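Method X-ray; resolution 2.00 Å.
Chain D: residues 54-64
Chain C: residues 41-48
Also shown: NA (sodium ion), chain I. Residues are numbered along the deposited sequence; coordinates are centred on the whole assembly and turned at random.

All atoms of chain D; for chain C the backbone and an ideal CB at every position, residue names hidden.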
# COMPACT_ATOMS: atom_id res chain seq x y z
N VAL D 54 -12.51 16.36 -9.22
CA VAL D 54 -13.84 15.99 -9.75
C VAL D 54 -13.63 15.34 -11.12
O VAL D 54 -13.04 15.94 -12.01
CB VAL D 54 -14.82 17.22 -9.80
CG1 VAL D 54 -16.21 16.84 -10.38
CG2 VAL D 54 -15.01 17.79 -8.42
N PRO D 55 -14.06 14.06 -11.29
CA PRO D 55 -13.74 13.43 -12.58
C PRO D 55 -14.85 13.80 -13.61
O PRO D 55 -15.72 14.60 -13.28
CB PRO D 55 -13.82 11.95 -12.22
CG PRO D 55 -14.99 11.92 -11.28
CD PRO D 55 -14.84 13.15 -10.42
N THR D 56 -14.80 13.23 -14.81
CA THR D 56 -15.83 13.49 -15.84
C THR D 56 -17.22 13.14 -15.35
O THR D 56 -17.40 12.38 -14.38
CB THR D 56 -15.60 12.68 -17.13
OG1 THR D 56 -15.92 11.29 -16.89
CG2 THR D 56 -14.17 12.83 -17.62
N LYS D 57 -18.23 13.69 -16.02
CA LYS D 57 -19.62 13.48 -15.61
C LYS D 57 -20.00 11.98 -15.59
O LYS D 57 -20.71 11.52 -14.68
CB LYS D 57 -20.59 14.33 -16.47
CG LYS D 57 -21.96 14.66 -15.84
CD LYS D 57 -21.80 15.50 -14.53
CE LYS D 57 -23.06 15.47 -13.63
NZ LYS D 57 -23.38 14.09 -13.09
N GLN D 58 -19.54 11.22 -16.59
CA GLN D 58 -19.84 9.79 -16.65
C GLN D 58 -19.35 9.05 -15.42
O GLN D 58 -20.15 8.37 -14.73
CB GLN D 58 -19.30 9.11 -17.92
CG GLN D 58 -19.31 7.57 -17.78
CD GLN D 58 -18.75 6.81 -18.98
OE1 GLN D 58 -19.46 6.62 -20.00
NE2 GLN D 58 -17.49 6.33 -18.85
N ILE D 59 -18.07 9.19 -15.10
CA ILE D 59 -17.49 8.56 -13.91
C ILE D 59 -18.18 9.02 -12.64
O ILE D 59 -18.50 8.21 -11.78
CB ILE D 59 -15.96 8.78 -13.88
CG1 ILE D 59 -15.32 7.88 -14.95
CG2 ILE D 59 -15.40 8.50 -12.51
CD1 ILE D 59 -14.10 8.45 -15.62
N GLN D 60 -18.41 10.34 -12.56
CA GLN D 60 -19.12 11.03 -11.48
C GLN D 60 -20.41 10.35 -11.08
O GLN D 60 -20.68 10.15 -9.90
CB GLN D 60 -19.43 12.48 -11.89
CG GLN D 60 -18.88 13.58 -10.96
CD GLN D 60 -19.16 13.32 -9.45
OE1 GLN D 60 -20.29 13.01 -9.05
NE2 GLN D 60 -18.11 13.45 -8.62
N ARG D 61 -21.21 10.00 -12.08
CA ARG D 61 -22.47 9.34 -11.84
C ARG D 61 -22.27 7.93 -11.27
O ARG D 61 -23.01 7.51 -10.40
CB ARG D 61 -23.29 9.32 -13.13
CG ARG D 61 -23.58 10.71 -13.68
CD ARG D 61 -24.47 10.63 -14.88
NE ARG D 61 -25.42 11.75 -14.91
CZ ARG D 61 -26.68 11.63 -15.30
NH1 ARG D 61 -27.15 10.46 -15.69
NH2 ARG D 61 -27.47 12.70 -15.29
N LYS D 62 -21.25 7.21 -11.73
CA LYS D 62 -20.96 5.90 -11.17
C LYS D 62 -20.51 5.93 -9.71
O LYS D 62 -20.73 4.96 -8.99
CB LYS D 62 -19.92 5.17 -12.00
CG LYS D 62 -20.40 4.61 -13.32
CD LYS D 62 -19.71 3.27 -13.51
CE LYS D 62 -19.60 2.83 -14.96
NZ LYS D 62 -18.79 1.56 -15.01
N VAL D 63 -19.93 7.04 -9.27
CA VAL D 63 -19.22 7.11 -7.96
C VAL D 63 -19.90 7.96 -6.85
O VAL D 63 -19.31 8.21 -5.78
CB VAL D 63 -17.74 7.60 -8.12
CG1 VAL D 63 -16.94 6.68 -9.09
CG2 VAL D 63 -17.69 9.10 -8.53
N ALA D 64 -21.14 8.39 -7.11
CA ALA D 64 -21.92 9.22 -6.17
C ALA D 64 -23.38 8.78 -6.18
O ALA D 64 -24.11 9.03 -7.16
CB ALA D 64 -21.79 10.72 -6.54
N UNK C 41 -11.56 6.93 -2.96
CA UNK C 41 -12.82 7.16 -2.29
C UNK C 41 -13.48 8.41 -2.86
O UNK C 41 -12.85 9.14 -3.61
CB UNK C 41 -12.62 7.29 -0.78
N UNK C 42 -14.76 8.61 -2.54
CA UNK C 42 -15.51 9.76 -3.04
C UNK C 42 -16.27 10.48 -1.96
O UNK C 42 -16.75 9.87 -0.99
CB UNK C 42 -16.49 9.32 -4.13
N UNK C 43 -16.41 11.78 -2.16
CA UNK C 43 -17.10 12.68 -1.25
C UNK C 43 -18.18 13.43 -1.97
O UNK C 43 -18.45 13.19 -3.15
CB UNK C 43 -16.12 13.66 -0.60
N UNK C 44 -18.82 14.34 -1.23
CA UNK C 44 -19.62 15.39 -1.83
C UNK C 44 -18.75 16.16 -2.83
O UNK C 44 -19.21 16.49 -3.95
CB UNK C 44 -20.19 16.32 -0.76
N UNK C 45 -17.51 16.46 -2.42
CA UNK C 45 -16.44 16.94 -3.31
C UNK C 45 -16.42 16.16 -4.61
O UNK C 45 -17.29 16.38 -5.48
CB UNK C 45 -15.08 16.83 -2.62
N UNK C 46 -15.47 15.25 -4.75
CA UNK C 46 -15.36 14.35 -5.91
C UNK C 46 -14.56 13.14 -5.48
O UNK C 46 -14.96 12.49 -4.52
CB UNK C 46 -14.71 15.04 -7.11
N UNK C 47 -13.46 12.83 -6.15
CA UNK C 47 -12.62 11.66 -5.81
C UNK C 47 -11.39 12.04 -5.01
O UNK C 47 -10.94 13.16 -5.10
CB UNK C 47 -12.18 10.93 -7.08
N UNK C 48 -10.90 11.09 -4.21
CA UNK C 48 -9.57 11.20 -3.51
C UNK C 48 -8.88 9.88 -3.71
O UNK C 48 -9.45 8.82 -3.44
CB UNK C 48 -9.71 11.52 -2.02
NA NA I . -13.16 12.91 -1.62

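Chain C forms a hairpin: two strand segments, 41-42 and 47-48, joined by a turn. Chain D brings Val54(D) and Pro55(D), the helix residues Ile59(D) and Gln60(D), and Val63(D) up to this hairpin.

Position 41 is in a strand, with its CA-to-CB bond pointing away from chain D. Chain D sets no limit, and a beta-branched or polar residue would suit. The residue is Thr41(C). Its backbone pairs with position 48: N to O of 48 is 2.9 Å, and N of 48 to O of Thr41(C) is 2.8 Å.

Position 42 points toward chain D. Its ideal CB is 3.5 Å from Val63(D) O, so there is little space straight ahead. A small side chain fits easily; a larger one would have to turn aside from that carbonyl. The residue is Ala42(C), whose CB makes this contact at 3.5 Å.

Position 43 points away and has no chain D atom near its CB. Many residues would do, polar ones included. The residue is Asp43(C). Its backbone N donates to O of position 46 at 2.9 Å, which helps close the turn.

Position 44 also points away, and its phi/psi of -56/-43 suits most residues. It is Ala44(C), which does not touch chain D.

Position 45 has phi/psi of -42/-104, an unusual pair that favours glycine. Chain D is not the reason, since there is room for a CB. The residue is Gly45(C). Its O lies 4.0 Å from Val54(D) CG2, a backbone contact.

Position 46 is the most restricted. Its CA-to-CB direction is toward chain D, and an ideal CB would sit 2.9 Å from Val54(D) CA, a clash. Its phi/psi of -157/-123 is also unusual for a residue with a side chain. Both points call for glycine, and the residue is Gly46(C). With no CB, its CA can lie 4.4 Å from Val54(D) CA. Its CA is also 4.0 Å from Gln60(D) NE2 and 4.3 Å from Val54(D) CG2.

Position 47 starts sideways, with its ideal CB 4.8 Å from Pro55(D) CD. Nearby, Pro55(D), Ile59(D) and Val63(D) offer an apolar surface. Leucine, isoleucine or methionine could reach it. The residue is Leu47(C), with chi1 m and chi2 t, and its end comes nearer. CD1 is 4.0 Å from Pro55(D) CG and 4.5 Å from Ile59(D) CG2. CD2 is 3.9 Å from Val63(D) CG2.

Position 48 is out of reach of chain D, but a sodium ion lies close by. An oxygen-bearing side chain would suit. The residue is Thr48(C), whose OG1 binds NA at 2.8 Å.

Chain C 41-48: TADAGGLT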
# COMPACT_ATOMS: atom_id res chain seq x y z
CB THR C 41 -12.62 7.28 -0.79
OG1 THR C 41 -11.69 8.32 -0.55
CG2 THR C 41 -12.06 5.97 -0.21
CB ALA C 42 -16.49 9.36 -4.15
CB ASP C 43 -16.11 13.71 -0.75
CG ASP C 43 -16.11 13.82 0.73
OD1 ASP C 43 -16.58 12.86 1.41
OD2 ASP C 43 -15.64 14.86 1.23
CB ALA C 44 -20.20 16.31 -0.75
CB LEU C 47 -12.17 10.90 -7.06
CG LEU C 47 -13.28 10.30 -7.94
CD1 LEU C 47 -12.71 9.52 -9.10
CD2 LEU C 47 -14.13 9.43 -7.05
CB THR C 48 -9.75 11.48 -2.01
OG1 THR C 48 -10.37 12.76 -1.91
CG2 THR C 48 -8.41 11.48 -1.21
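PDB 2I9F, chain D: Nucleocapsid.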